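Local atomic coordinates of protein toll (Drosophila melanogaster, PDB entry 4LXR), a protein that acts as a cell-surface receptor for the cleaved cytokine Spätzle, signalling in embryonic dorsal-ventral patterning and in antifungal innate immunity. Residues 621-626 and 646-651; 627-632 and 650-655; 678-683 and 697-702; 689-694 and 718-723. All coordinates share one frame; numbering follows the deposited sequence.

Contact 1. Residues 621-626 and 646-651; sequences INCHSG and LHLENN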
loop_
_atom_site.group_PDB
_atom_site.type_symbol
_atom_site.label_atom_id
_atom_site.label_comp_id
_atom_site.label_asym_id
_atom_site.label_seq_id
_atom_site.Cartn_x
_atom_site.Cartn_y
_atom_site.Cartn_z
ATOM N N ILE A 621 36.771 34.432 -13.363
ATOM C CA ILE A 621 38.067 34.358 -12.703
ATOM C C ILE A 621 38.145 35.323 -11.527
ATOM O O ILE A 621 38.162 36.542 -11.714
ATOM C CB ILE A 621 39.207 34.668 -13.670
ATOM C CG1 ILE A 621 39.212 33.671 -14.822
ATOM C CG2 ILE A 621 40.545 34.647 -12.945
ATOM C CD1 ILE A 621 40.217 34.018 -15.893
ATOM N N ASN A 622 38.186 34.762 -10.322
ATOM C CA ASN A 622 38.285 35.526 -9.087
ATOM C C ASN A 622 39.704 35.484 -8.503
ATOM O O ASN A 622 40.206 34.409 -8.174
ATOM C CB ASN A 622 37.305 34.971 -8.046
ATOM C CG ASN A 622 35.857 35.069 -8.481
ATOM O OD1 ASN A 622 35.401 36.118 -8.920
ATOM N ND2 ASN A 622 35.120 33.969 -8.351
ATOM N N CYS A 623 40.356 36.638 -8.366
ATOM C CA CYS A 623 41.641 36.687 -7.659
ATOM C C CYS A 623 41.608 37.728 -6.550
ATOM O O CYS A 623 41.711 38.925 -6.808
ATOM C CB CYS A 623 42.796 36.998 -8.602
ATOM S SG CYS A 623 42.850 36.050 -10.114
ATOM N N HIS A 624 41.483 37.267 -5.313
ATOM C CA HIS A 624 41.274 38.176 -4.193
ATOM C C HIS A 624 42.240 37.964 -3.033
ATOM O O HIS A 624 41.872 38.106 -1.866
ATOM C CB HIS A 624 39.825 38.098 -3.725
ATOM C CG HIS A 624 38.843 38.386 -4.812
ATOM N ND1 HIS A 624 38.070 37.408 -5.396
ATOM C CD2 HIS A 624 38.543 39.539 -5.456
ATOM C CE1 HIS A 624 37.318 37.948 -6.337
ATOM N NE2 HIS A 624 37.586 39.241 -6.392
ATOM N N SER A 625 43.485 37.650 -3.368
ATOM C CA SER A 625 44.531 37.547 -2.368
ATOM C C SER A 625 44.882 38.924 -1.808
ATOM O O SER A 625 45.470 39.028 -0.736
ATOM C CB SER A 625 45.768 36.868 -2.958
ATOM O OG SER A 625 45.446 35.609 -3.528
ATOM N N GLY A 626 44.517 39.977 -2.535
ATOM C CA GLY A 626 44.705 41.347 -2.071
ATOM C C GLY A 626 46.129 41.872 -2.163
ATOM O O GLY A 626 46.444 42.928 -1.622
ATOM N N LEU A 646 36.908 39.128 -15.151
ATOM C CA LEU A 646 38.171 39.093 -14.440
ATOM C C LEU A 646 38.036 39.910 -13.175
ATOM O O LEU A 646 38.033 41.133 -13.214
ATOM C CB LEU A 646 39.296 39.613 -15.324
ATOM C CG LEU A 646 40.702 39.721 -14.754
ATOM C CD1 LEU A 646 41.213 38.364 -14.198
ATOM C CD2 LEU A 646 41.597 40.228 -15.859
ATOM N N HIS A 647 37.890 39.217 -12.056
ATOM C CA HIS A 647 37.686 39.846 -10.763
ATOM C C HIS A 647 39.000 40.018 -10.007
ATOM O O HIS A 647 39.609 39.046 -9.542
ATOM C CB HIS A 647 36.654 39.054 -9.945
ATOM C CG HIS A 647 35.241 39.267 -10.404
ATOM N ND1 HIS A 647 34.446 40.286 -9.921
ATOM C CD2 HIS A 647 34.493 38.608 -11.317
ATOM C CE1 HIS A 647 33.265 40.236 -10.507
ATOM N NE2 HIS A 647 33.265 39.222 -11.355
ATOM N N LEU A 648 39.435 41.273 -9.912
ATOM C CA LEU A 648 40.709 41.612 -9.299
ATOM C C LEU A 648 40.522 42.686 -8.232
ATOM O O LEU A 648 41.458 43.409 -7.892
ATOM C CB LEU A 648 41.710 42.053 -10.366
ATOM C CG LEU A 648 42.136 40.981 -11.381
ATOM C CD1 LEU A 648 42.973 41.558 -12.512
ATOM C CD2 LEU A 648 42.901 39.863 -10.684
ATOM N N GLU A 649 39.302 42.775 -7.706
ATOM C CA GLU A 649 38.957 43.742 -6.660
ATOM C C GLU A 649 39.888 43.759 -5.452
ATOM O O GLU A 649 40.349 42.710 -4.976
ATOM C CB GLU A 649 37.526 43.533 -6.154
ATOM C CG GLU A 649 36.440 43.798 -7.171
ATOM C CD GLU A 649 36.049 42.554 -7.945
ATOM O OE1 GLU A 649 34.886 42.490 -8.407
ATOM O OE2 GLU A 649 36.901 41.636 -8.081
ATOM N N ASN A 650 40.133 44.969 -4.956
ATOM C CA ASN A 650 40.922 45.194 -3.744
ATOM C C ASN A 650 42.294 44.521 -3.720
ATOM O O ASN A 650 42.727 44.005 -2.696
ATOM C CB ASN A 650 40.101 44.858 -2.486
ATOM C CG ASN A 650 38.827 45.714 -2.369
ATOM O OD1 ASN A 650 37.751 45.212 -2.024
ATOM N ND2 ASN A 650 38.950 47.011 -2.662
ATOM N N ASN A 651 42.973 44.525 -4.860
ATOM C CA ASN A 651 44.388 44.162 -4.904
ATOM C C ASN A 651 45.245 45.443 -4.901
ATOM O O ASN A 651 44.784 46.480 -4.418
ATOM C CB ASN A 651 44.670 43.271 -6.117
ATOM C CG ASN A 651 44.252 41.819 -5.887
ATOM O OD1 ASN A 651 45.061 40.991 -5.477
ATOM N ND2 ASN A 651 42.986 41.510 -6.150
#

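Contact 2. Residues 627-632 and 650-655; sequences NLTHVP and NNTLLR. With NAG (2-acetamido-2-deoxy-beta-D-glucopyranose), chain G.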
loop_
_atom_site.group_PDB
_atom_site.type_symbol
_atom_site.label_atom_id
_atom_site.label_comp_id
_atom_site.label_asym_id
_atom_site.label_seq_id
_atom_site.Cartn_x
_atom_site.Cartn_y
_atom_site.Cartn_z
ATOM N N ASN A 627 46.985 41.146 -2.872
ATOM C CA ASN A 627 48.409 41.444 -2.903
ATOM C C ASN A 627 48.983 41.533 -4.314
ATOM O O ASN A 627 50.195 41.611 -4.484
ATOM C CB ASN A 627 49.171 40.362 -2.131
ATOM C CG ASN A 627 48.974 38.969 -2.727
ATOM O OD1 ASN A 627 48.058 38.745 -3.526
ATOM N ND2 ASN A 627 49.831 38.025 -2.329
ATOM N N LEU A 628 48.126 41.503 -5.326
ATOM C CA LEU A 628 48.619 41.486 -6.700
ATOM C C LEU A 628 49.005 42.874 -7.204
ATOM O O LEU A 628 48.266 43.851 -7.021
ATOM C CB LEU A 628 47.608 40.835 -7.648
ATOM C CG LEU A 628 47.271 39.366 -7.367
ATOM C CD1 LEU A 628 46.472 38.777 -8.523
ATOM C CD2 LEU A 628 48.525 38.543 -7.084
ATOM N N THR A 629 50.172 42.945 -7.836
ATOM C CA THR A 629 50.637 44.175 -8.466
ATOM C C THR A 629 50.434 44.092 -9.975
ATOM O O THR A 629 50.360 45.109 -10.661
ATOM C CB THR A 629 52.111 44.473 -8.125
ATOM O OG1 THR A 629 52.938 43.381 -8.546
ATOM C CG2 THR A 629 52.280 44.657 -6.623
ATOM N N HIS A 630 50.318 42.869 -10.480
ATOM C CA HIS A 630 50.094 42.643 -11.903
ATOM C C HIS A 630 48.983 41.630 -12.136
ATOM O O HIS A 630 48.671 40.816 -11.265
ATOM C CB HIS A 630 51.375 42.141 -12.574
ATOM C CG HIS A 630 52.481 43.144 -12.591
ATOM N ND1 HIS A 630 53.528 43.113 -11.694
ATOM C CD2 HIS A 630 52.707 44.209 -13.396
ATOM C CE1 HIS A 630 54.351 44.115 -11.946
ATOM N NE2 HIS A 630 53.874 44.797 -12.972
ATOM N N VAL A 631 48.391 41.687 -13.323
ATOM C CA VAL A 631 47.417 40.696 -13.741
ATOM C C VAL A 631 48.138 39.388 -14.030
ATOM O O VAL A 631 49.014 39.338 -14.896
ATOM C CB VAL A 631 46.665 41.149 -15.001
ATOM C CG1 VAL A 631 45.792 40.012 -15.539
ATOM C CG2 VAL A 631 45.824 42.390 -14.698
ATOM N N PRO A 632 47.779 38.320 -13.300
ATOM C CA PRO A 632 48.462 37.033 -13.480
ATOM C C PRO A 632 48.096 36.378 -14.805
ATOM O O PRO A 632 47.109 36.769 -15.430
ATOM C CB PRO A 632 47.939 36.197 -12.314
ATOM C CG PRO A 632 46.596 36.754 -12.032
ATOM C CD PRO A 632 46.699 38.239 -12.303
ATOM N N ASN A 650 40.133 44.969 -4.956
ATOM C CA ASN A 650 40.922 45.194 -3.744
ATOM C C ASN A 650 42.294 44.521 -3.720
ATOM O O ASN A 650 42.727 44.005 -2.696
ATOM C CB ASN A 650 40.101 44.858 -2.486
ATOM C CG ASN A 650 38.827 45.714 -2.369
ATOM O OD1 ASN A 650 37.751 45.212 -2.024
ATOM N ND2 ASN A 650 38.950 47.011 -2.662
ATOM N N ASN A 651 42.973 44.525 -4.860
ATOM C CA ASN A 651 44.388 44.162 -4.904
ATOM C C ASN A 651 45.245 45.443 -4.901
ATOM O O ASN A 651 44.784 46.480 -4.418
ATOM C CB ASN A 651 44.670 43.271 -6.117
ATOM C CG ASN A 651 44.252 41.819 -5.887
ATOM O OD1 ASN A 651 45.061 40.991 -5.477
ATOM N ND2 ASN A 651 42.986 41.510 -6.150
ATOM N N THR A 652 46.478 45.389 -5.408
ATOM C CA THR A 652 47.228 46.633 -5.632
ATOM C C THR A 652 47.861 46.704 -7.023
ATOM O O THR A 652 49.075 46.905 -7.153
ATOM C CB THR A 652 48.313 46.901 -4.557
ATOM O OG1 THR A 652 49.252 45.819 -4.526
ATOM C CG2 THR A 652 47.684 47.088 -3.184
ATOM N N LEU A 653 47.033 46.528 -8.051
ATOM C CA LEU A 653 47.502 46.524 -9.433
ATOM C C LEU A 653 48.173 47.845 -9.794
ATOM O O LEU A 653 47.592 48.922 -9.614
ATOM C CB LEU A 653 46.346 46.265 -10.396
ATOM C CG LEU A 653 45.718 44.878 -10.476
ATOM C CD1 LEU A 653 44.552 44.879 -11.457
ATOM C CD2 LEU A 653 46.745 43.854 -10.882
ATOM N N LEU A 654 49.394 47.756 -10.307
ATOM C CA LEU A 654 50.154 48.945 -10.659
ATOM C C LEU A 654 49.885 49.364 -12.099
ATOM O O LEU A 654 49.852 50.548 -12.411
ATOM C CB LEU A 654 51.645 48.708 -10.441
ATOM C CG LEU A 654 52.053 48.378 -9.003
ATOM C CD1 LEU A 654 53.539 48.100 -8.936
ATOM C CD2 LEU A 654 51.652 49.502 -8.035
ATOM N N ARG A 655 49.675 48.381 -12.966
ATOM C CA ARG A 655 49.430 48.641 -14.374
ATOM C C ARG A 655 48.647 47.464 -14.963
ATOM O O ARG A 655 48.586 46.400 -14.358
ATOM C CB ARG A 655 50.766 48.828 -15.095
ATOM C CG ARG A 655 50.675 49.347 -16.520
ATOM C CD ARG A 655 52.066 49.483 -17.164
ATOM N NE ARG A 655 52.983 50.297 -16.363
ATOM C CZ ARG A 655 52.916 51.623 -16.249
ATOM N NH1 ARG A 655 51.963 52.305 -16.877
ATOM N NH2 ARG A 655 53.800 52.270 -15.495
HETATM C C1 NAG G . 49.028 51.141 -3.466
HETATM C C2 NAG G . 50.368 50.983 -2.747
HETATM C C3 NAG G . 50.160 51.029 -1.232
HETATM C C4 NAG G . 49.364 52.262 -0.824
HETATM C C5 NAG G . 48.085 52.370 -1.653
HETATM C C6 NAG G . 47.331 53.660 -1.423
HETATM C C7 NAG G . 51.824 49.600 -4.178
HETATM C C8 NAG G . 52.372 48.220 -4.410
HETATM N N2 NAG G . 51.007 49.732 -3.128
HETATM O O3 NAG G . 51.415 51.016 -0.560
HETATM O O4 NAG G . 49.026 52.139 0.553
HETATM O O5 NAG G . 48.405 52.335 -3.050
HETATM O O6 NAG G . 46.021 53.413 -0.934
HETATM O O7 NAG G . 52.109 50.546 -4.907
#

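Contact 3. Residues 678-683 and 697-702; sequences TSIDVD and NHLQML. With NAG (2-acetamido-2-deoxy-beta-D-glucopyranose), chain G.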
loop_
_atom_site.group_PDB
_atom_site.type_symbol
_atom_site.label_atom_id
_atom_site.label_comp_id
_atom_site.label_asym_id
_atom_site.label_seq_id
_atom_site.Cartn_x
_atom_site.Cartn_y
_atom_site.Cartn_z
ATOM N N THR A 678 47.417 54.058 -12.046
ATOM C CA THR A 678 47.676 55.487 -12.232
ATOM C C THR A 678 47.385 55.998 -13.649
ATOM O O THR A 678 47.284 57.200 -13.869
ATOM C CB THR A 678 49.108 55.867 -11.812
ATOM O OG1 THR A 678 50.059 55.043 -12.500
ATOM C CG2 THR A 678 49.281 55.697 -10.304
ATOM N N SER A 679 47.232 55.091 -14.605
ATOM C CA SER A 679 46.937 55.487 -15.978
ATOM C C SER A 679 46.341 54.331 -16.769
ATOM O O SER A 679 46.612 53.170 -16.488
ATOM C CB SER A 679 48.192 56.014 -16.678
ATOM O OG SER A 679 49.257 55.086 -16.565
ATOM N N ILE A 680 45.506 54.656 -17.748
ATOM C CA ILE A 680 44.898 53.644 -18.593
ATOM C C ILE A 680 45.170 53.941 -20.058
ATOM O O ILE A 680 44.769 54.980 -20.575
ATOM C CB ILE A 680 43.372 53.586 -18.425
ATOM C CG1 ILE A 680 42.980 53.363 -16.963
ATOM C CG2 ILE A 680 42.796 52.487 -19.309
ATOM C CD1 ILE A 680 43.305 51.969 -16.430
ATOM N N ASP A 681 45.832 53.017 -20.736
ATOM C CA ASP A 681 46.003 53.148 -22.169
ATOM C C ASP A 681 44.952 52.305 -22.863
ATOM O O ASP A 681 44.625 51.207 -22.404
ATOM C CB ASP A 681 47.401 52.702 -22.599
ATOM C CG ASP A 681 47.846 53.369 -23.886
ATOM O OD1 ASP A 681 47.377 52.961 -24.970
ATOM O OD2 ASP A 681 48.662 54.315 -23.812
ATOM N N VAL A 682 44.426 52.817 -23.970
ATOM C CA VAL A 682 43.454 52.083 -24.772
ATOM C C VAL A 682 44.012 50.736 -25.275
ATOM O O VAL A 682 43.259 49.791 -25.501
ATOM C CB VAL A 682 42.961 52.946 -25.959
ATOM C CG1 VAL A 682 44.122 53.243 -26.912
ATOM C CG2 VAL A 682 41.809 52.265 -26.689
ATOM N N ASP A 683 45.331 50.635 -25.435
ATOM C CA ASP A 683 45.922 49.371 -25.880
ATOM C C ASP A 683 46.130 48.385 -24.725
ATOM O O ASP A 683 46.708 47.312 -24.906
ATOM C CB ASP A 683 47.200 49.580 -26.710
ATOM C CG ASP A 683 48.300 50.302 -25.948
ATOM O OD1 ASP A 683 48.591 49.934 -24.789
ATOM O OD2 ASP A 683 48.892 51.242 -26.525
ATOM N N ASN A 697 40.786 53.685 -7.714
ATOM C CA ASN A 697 42.165 53.508 -8.132
ATOM C C ASN A 697 42.935 54.801 -7.888
ATOM O O ASN A 697 42.541 55.578 -7.020
ATOM C CB ASN A 697 42.230 53.018 -9.577
ATOM C CG ASN A 697 42.102 51.494 -9.677
ATOM O OD1 ASN A 697 43.102 50.796 -9.763
ATOM N ND2 ASN A 697 40.873 50.981 -9.648
ATOM N N HIS A 698 44.021 55.040 -8.621
ATOM C CA HIS A 698 44.809 56.268 -8.431
ATOM C C HIS A 698 44.783 57.165 -9.670
ATOM O O HIS A 698 45.777 57.823 -9.981
ATOM C CB HIS A 698 46.280 55.949 -8.105
ATOM C CG HIS A 698 46.484 55.254 -6.793
ATOM N ND1 HIS A 698 45.445 54.888 -5.965
ATOM C CD2 HIS A 698 47.619 54.857 -6.166
ATOM C CE1 HIS A 698 45.927 54.294 -4.888
ATOM N NE2 HIS A 698 47.243 54.265 -4.984
ATOM N N LEU A 699 43.663 57.177 -10.379
ATOM C CA LEU A 699 43.596 57.833 -11.682
ATOM C C LEU A 699 43.347 59.323 -11.548
ATOM O O LEU A 699 42.537 59.761 -10.730
ATOM C CB LEU A 699 42.496 57.208 -12.542
ATOM C CG LEU A 699 42.569 55.706 -12.822
ATOM C CD1 LEU A 699 41.273 55.280 -13.505
ATOM C CD2 LEU A 699 43.764 55.383 -13.700
ATOM N N GLN A 700 44.036 60.100 -12.370
ATOM C CA GLN A 700 43.875 61.546 -12.338
ATOM C C GLN A 700 43.195 62.054 -13.595
ATOM O O GLN A 700 42.629 63.149 -13.612
ATOM C CB GLN A 700 45.231 62.223 -12.151
ATOM C CG GLN A 700 45.898 61.869 -10.834
ATOM C CD GLN A 700 46.930 62.894 -10.405
ATOM O OE1 GLN A 700 46.871 64.054 -10.810
ATOM N NE2 GLN A 700 47.876 62.472 -9.577
ATOM N N MET A 701 43.222 61.237 -14.640
ATOM C CA MET A 701 42.788 61.689 -15.952
ATOM C C MET A 701 42.543 60.501 -16.881
ATOM O O MET A 701 43.053 59.416 -16.639
ATOM C CB MET A 701 43.861 62.641 -16.508
ATOM C CG MET A 701 43.978 62.743 -18.013
ATOM S SD MET A 701 45.095 61.495 -18.662
ATOM C CE MET A 701 45.341 62.128 -20.323
ATOM N N LEU A 702 41.756 60.706 -17.933
ATOM C CA LEU A 702 41.535 59.682 -18.950
ATOM C C LEU A 702 41.713 60.267 -20.352
ATOM O O LEU A 702 41.016 61.211 -20.729
ATOM C CB LEU A 702 40.120 59.117 -18.822
ATOM C CG LEU A 702 39.889 57.682 -18.372
ATOM C CD1 LEU A 702 40.886 57.241 -17.303
ATOM C CD2 LEU A 702 38.453 57.555 -17.874
HETATM C C1 NAG G . 49.028 51.141 -3.466
HETATM C C2 NAG G . 50.368 50.983 -2.747
HETATM C C3 NAG G . 50.160 51.029 -1.232
HETATM C C4 NAG G . 49.364 52.262 -0.824
HETATM C C5 NAG G . 48.085 52.370 -1.653
HETATM C C6 NAG G . 47.331 53.660 -1.423
HETATM C C7 NAG G . 51.824 49.600 -4.178
HETATM C C8 NAG G . 52.372 48.220 -4.410
HETATM N N2 NAG G . 51.007 49.732 -3.128
HETATM O O3 NAG G . 51.415 51.016 -0.560
HETATM O O4 NAG G . 49.026 52.139 0.553
HETATM O O5 NAG G . 48.405 52.335 -3.050
HETATM O O6 NAG G . 46.021 53.413 -0.934
HETATM O O7 NAG G . 52.109 50.546 -4.907
HETATM O O HOH W 1 47.394 59.319 -11.741
#

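Contact 4. Residues 689-694 and 718-723; sequences LTHLDI and SVKLSG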
loop_
_atom_site.group_PDB
_atom_site.type_symbol
_atom_site.label_atom_id
_atom_site.label_comp_id
_atom_site.label_asym_id
_atom_site.label_seq_id
_atom_site.Cartn_x
_atom_site.Cartn_y
_atom_site.Cartn_z
ATOM N N LEU A 689 35.561 43.927 -24.462
ATOM C CA LEU A 689 35.166 44.543 -23.189
ATOM C C LEU A 689 33.832 45.273 -23.266
ATOM O O LEU A 689 33.610 46.065 -24.181
ATOM C CB LEU A 689 36.252 45.524 -22.715
ATOM C CG LEU A 689 36.332 45.795 -21.208
ATOM C CD1 LEU A 689 36.709 44.517 -20.446
ATOM C CD2 LEU A 689 37.323 46.904 -20.913
ATOM N N THR A 690 32.950 45.017 -22.297
ATOM C CA THR A 690 31.665 45.716 -22.219
ATOM C C THR A 690 31.453 46.334 -20.842
ATOM O O THR A 690 30.467 47.030 -20.605
ATOM C CB THR A 690 30.468 44.782 -22.505
ATOM O OG1 THR A 690 30.350 43.834 -21.442
ATOM C CG2 THR A 690 30.643 44.036 -23.835
ATOM N N HIS A 691 32.380 46.080 -19.931
ATOM C CA HIS A 691 32.292 46.640 -18.588
ATOM C C HIS A 691 33.699 46.901 -18.037
ATOM O O HIS A 691 34.584 46.023 -18.081
ATOM C CB HIS A 691 31.491 45.693 -17.678
ATOM C CG HIS A 691 31.379 46.155 -16.258
ATOM N ND1 HIS A 691 30.478 47.117 -15.855
ATOM C CD2 HIS A 691 32.050 45.780 -15.143
ATOM C CE1 HIS A 691 30.601 47.317 -14.556
ATOM N NE2 HIS A 691 31.548 46.517 -14.099
ATOM N N LEU A 692 33.912 48.114 -17.542
ATOM C CA LEU A 692 35.202 48.503 -16.995
ATOM C C LEU A 692 34.973 49.209 -15.673
ATOM O O LEU A 692 34.496 50.346 -15.637
ATOM C CB LEU A 692 35.941 49.431 -17.967
ATOM C CG LEU A 692 37.343 49.931 -17.621
ATOM C CD1 LEU A 692 38.355 48.780 -17.587
ATOM C CD2 LEU A 692 37.807 51.027 -18.621
ATOM N N ASP A 693 35.313 48.538 -14.583
ATOM C CA ASP A 693 35.175 49.148 -13.274
ATOM C C ASP A 693 36.567 49.505 -12.811
ATOM O O ASP A 693 37.311 48.633 -12.362
ATOM C CB ASP A 693 34.487 48.193 -12.283
ATOM C CG ASP A 693 34.329 48.791 -10.879
ATOM O OD1 ASP A 693 34.902 49.861 -10.566
ATOM O OD2 ASP A 693 33.625 48.172 -10.063
ATOM N N ILE A 694 36.916 50.788 -12.933
ATOM C CA ILE A 694 38.202 51.279 -12.466
ATOM C C ILE A 694 38.019 52.282 -11.344
ATOM O O ILE A 694 38.825 53.201 -11.180
ATOM C CB ILE A 694 39.044 51.920 -13.601
ATOM C CG1 ILE A 694 38.222 52.964 -14.369
ATOM C CG2 ILE A 694 39.625 50.829 -14.501
ATOM C CD1 ILE A 694 38.834 53.418 -15.676
ATOM N N SER A 718 30.211 49.762 -20.379
ATOM C CA SER A 718 29.758 50.311 -19.102
ATOM C C SER A 718 30.976 50.634 -18.220
ATOM O O SER A 718 31.979 49.915 -18.268
ATOM C CB SER A 718 28.885 49.265 -18.412
ATOM O OG SER A 718 28.413 49.724 -17.170
ATOM N N VAL A 719 30.897 51.704 -17.422
ATOM C CA VAL A 719 32.060 52.184 -16.666
ATOM C C VAL A 719 31.774 52.637 -15.227
ATOM O O VAL A 719 30.761 53.278 -14.948
ATOM C CB VAL A 719 32.714 53.414 -17.348
ATOM C CG1 VAL A 719 34.208 53.409 -17.102
ATOM C CG2 VAL A 719 32.414 53.446 -18.829
ATOM N N LYS A 720 32.709 52.373 -14.323
ATOM C CA LYS A 720 32.664 53.004 -13.006
ATOM C C LYS A 720 33.927 53.829 -12.769
ATOM O O LYS A 720 35.042 53.360 -13.011
ATOM C CB LYS A 720 32.442 51.973 -11.898
ATOM C CG LYS A 720 31.086 51.260 -12.003
ATOM C CD LYS A 720 30.808 50.398 -10.785
ATOM C CE LYS A 720 29.653 49.431 -11.058
ATOM N NZ LYS A 720 29.542 48.343 -10.038
ATOM N N LEU A 721 33.750 55.064 -12.308
ATOM C CA LEU A 721 34.851 56.022 -12.290
ATOM C C LEU A 721 35.088 56.758 -10.970
ATOM O O LEU A 721 36.043 57.543 -10.872
ATOM C CB LEU A 721 34.662 57.046 -13.410
ATOM C CG LEU A 721 34.642 56.519 -14.838
ATOM C CD1 LEU A 721 34.164 57.617 -15.794
ATOM C CD2 LEU A 721 36.037 56.018 -15.212
ATOM N N SER A 722 34.247 56.512 -9.965
ATOM C CA SER A 722 34.347 57.247 -8.700
ATOM C C SER A 722 35.487 56.717 -7.844
ATOM O O SER A 722 36.052 55.665 -8.131
ATOM C CB SER A 722 33.028 57.212 -7.918
ATOM O OG SER A 722 32.732 55.906 -7.441
ATOM N N GLY A 723 35.822 57.452 -6.790
ATOM C CA GLY A 723 36.912 57.070 -5.916
ATOM C C GLY A 723 38.287 57.321 -6.511
ATOM O O GLY A 723 39.286 56.833 -5.995
HETATM O O HOH W 2 31.669 46.398 -11.264
#

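Contact 1. Residues 621-626 and 646-651
Cys623 and His647 meet where two parallel strands of a leucine-rich-repeat solenoid run out into its loops, one in the N-terminal capping region, the other in LRR 16. His647 N donates to Ile621 O (2.7 Å) and Cys623 N to His647 O (2.8 Å), the alternation expected of parallel strands. Past the strands, side chains take over. Glu649 has CB 4.2 Å from His624 CD2; a bend at chi2 (91°) sets CD back toward the histidines, and the carboxylate is shared between two imidazoles. OE1 accepts from His647 ND1 through its syn lone pair (2.7 Å), while OE2 is met by His624 NE2 from above the carboxylate plane (3.0 Å). Each oxygen lies near the plane of the ring that donates to it; with one bond on each oxygen, the carboxylate is probably restrained from turning. Asn651 ND2 spans the loops, donating to Cys623 O (3.0 Å) and to Leu648 O within its own type II turn. An alanine in place of Asn651 would probably leave Cys623 O without this donor and the turn less firmly tied to the neighbouring loop. Cys623, disulfide-bonded to Cys608, has its CB 3.5 Å from Leu648 CD2.

Contact 2. Residues 627-632 and 650-655
Thr629 and Thr652 both place OG1 between the backbone N and the carbonyl carbon (chi1 58° in Thr629), which leaves each CG2 beside its own backbone N; Thr629 CG2 thereby lies 3.9 Å from Thr652 OG1. In Asn651, chi1 of -79° sets CG beside the backbone N, and chi2 (-94°) turns the amide so that OD1 meets the loop of the preceding turn. There OD1 accepts from Leu628 N at 3.1 Å, in the carbonyl plane and on a lone pair, while ND2 of the same amide is bonded to Leu648 O. The Leu628 side chain runs alongside in the same direction, its CG 3.3 Å from Asn651 OD1, so the polar atom is flanked by hydrocarbon. A leucine in place of Asn651, of similar shape but without polar atoms, would probably leave Leu628 N without its acceptor.

Backbone contacts continue the pairing. Leu654 N donates to Thr629 O at 2.8 Å, with an almost straight N-H...O angle of 173°, and Thr629 CA makes a CA-H...O contact with Thr652 O at 3.4 Å. On the inner side Leu653 CD2 covers the peptide carbon His630 C (3.4 Å) and lies near Val631 CG2. On the outer side a glycan sugar approaches, its O7 3.3 Å from Leu654 CD2. Leu653 N in turn donates to Asn675 OD1, much as Leu628 N does to Asn651. Asparagine amides that each hold the backbone of the preceding turn's loop form the asparagine ladder of leucine-rich repeats, begun here on the loop that follows the N-terminal cap strand.

Contact 3. Residues 678-683 and 697-702
Thr678 and His698 face each other in the loops that follow the strands of two successive leucine-rich repeats, LRR 17 and LRR 18. No direct hydrogen bond joins the two segments; the evidence is apolar packing and one shared water. Thr678 CG2 lies 3.7 Å from His698 CB, the two side chains set at a slant to each other. Deeper in, Leu699 CD2 lies over the peptide link between Thr678 and Ser679, 3.6 Å from Ser679 N, and also reaches Ile680 CG1 at 3.9 Å. With its CG1 anti to the carbonyl carbon (chi1 -56°), Ile680 presents that branch to Leu699 and, more loosely, to Leu702 CD1. The neighbouring Asn697 carries the asparagine ladder, OD1 accepting from Leu677 N and ND2 donating to Leu672 O, while Leu699 N is held by Asn724 OD1. A water bridges the backbones by donating to Thr678 O (3.0 Å) and to His698 O (2.8 Å), spanning carbonyls that cannot bond to each other. At the outer rim the His698 ring is turned edge-on to a protein-linked N-acetylglucosamine: NE2 donates to the ring oxygen O5 at 3.0 Å, with an N-H...O angle of 150°.

Contact 4. Residues 689-694 and 718-723
His691 and Ser718 stand side by side on one face of paired parallel strands, both with their first side-chain group anti to the backbone N (chi1 178° and 180°). The strand axes differ by only 3°, and Leu692 sits between two bonds to the neighbouring strand: its N donates to Ser718 O (2.7 Å), and its O accepts from Lys720 N (3.0 Å). On the same face as His691, Asp693 also has CG anti to its backbone N, whereas Lys720 has CG beside its own N and extends from there. The lysine's aliphatic part thus passes the carboxylate, CB lying 3.5 Å from Asp693 OD1. Just past the strands the buried Ile694 and Leu721 lie alongside each other, CD1 of the isoleucine 3.8 Å from CD2 of the leucine. Asp693 OD1 is engaged by Ser695 OG, while OD2 remains 4.1 Å from Lys720 NZ, beyond a salt bridge. One water bridges the polar groups: it donates to Asp693 OD2 (2.9 Å), accepts from Lys720 NZ and lies in the His691 ring plane, 2.8 Å from NE2. Carboxylate, ammonium and imidazole are thus linked, and the Asp693-Lys720 attraction is probably part direct and part relayed by the water.

All four contacts lie in the short C-terminal solenoid of the ectodomain. Contacts 1 and 4 belong to the same sheet, pairing strand 618-622 with 643-647 and 691-693 with 718-720; strand 669-671 lies between the two pairs, and their centres are 15 Å apart. Contacts 2 and 3 join the loops that follow such strands, and both touch the same N-acetylglucosamine. Contacts 1 and 2 adjoin, 8 Å between centres, share Asn650 and Asn651, and pack through Leu648 and Val631. Contacts 3 and 4, 12 Å apart, alternate along the chain and meet at Leu699 and Ile694. Sheet and loop contacts thus stack repeat upon repeat into one continuous unit.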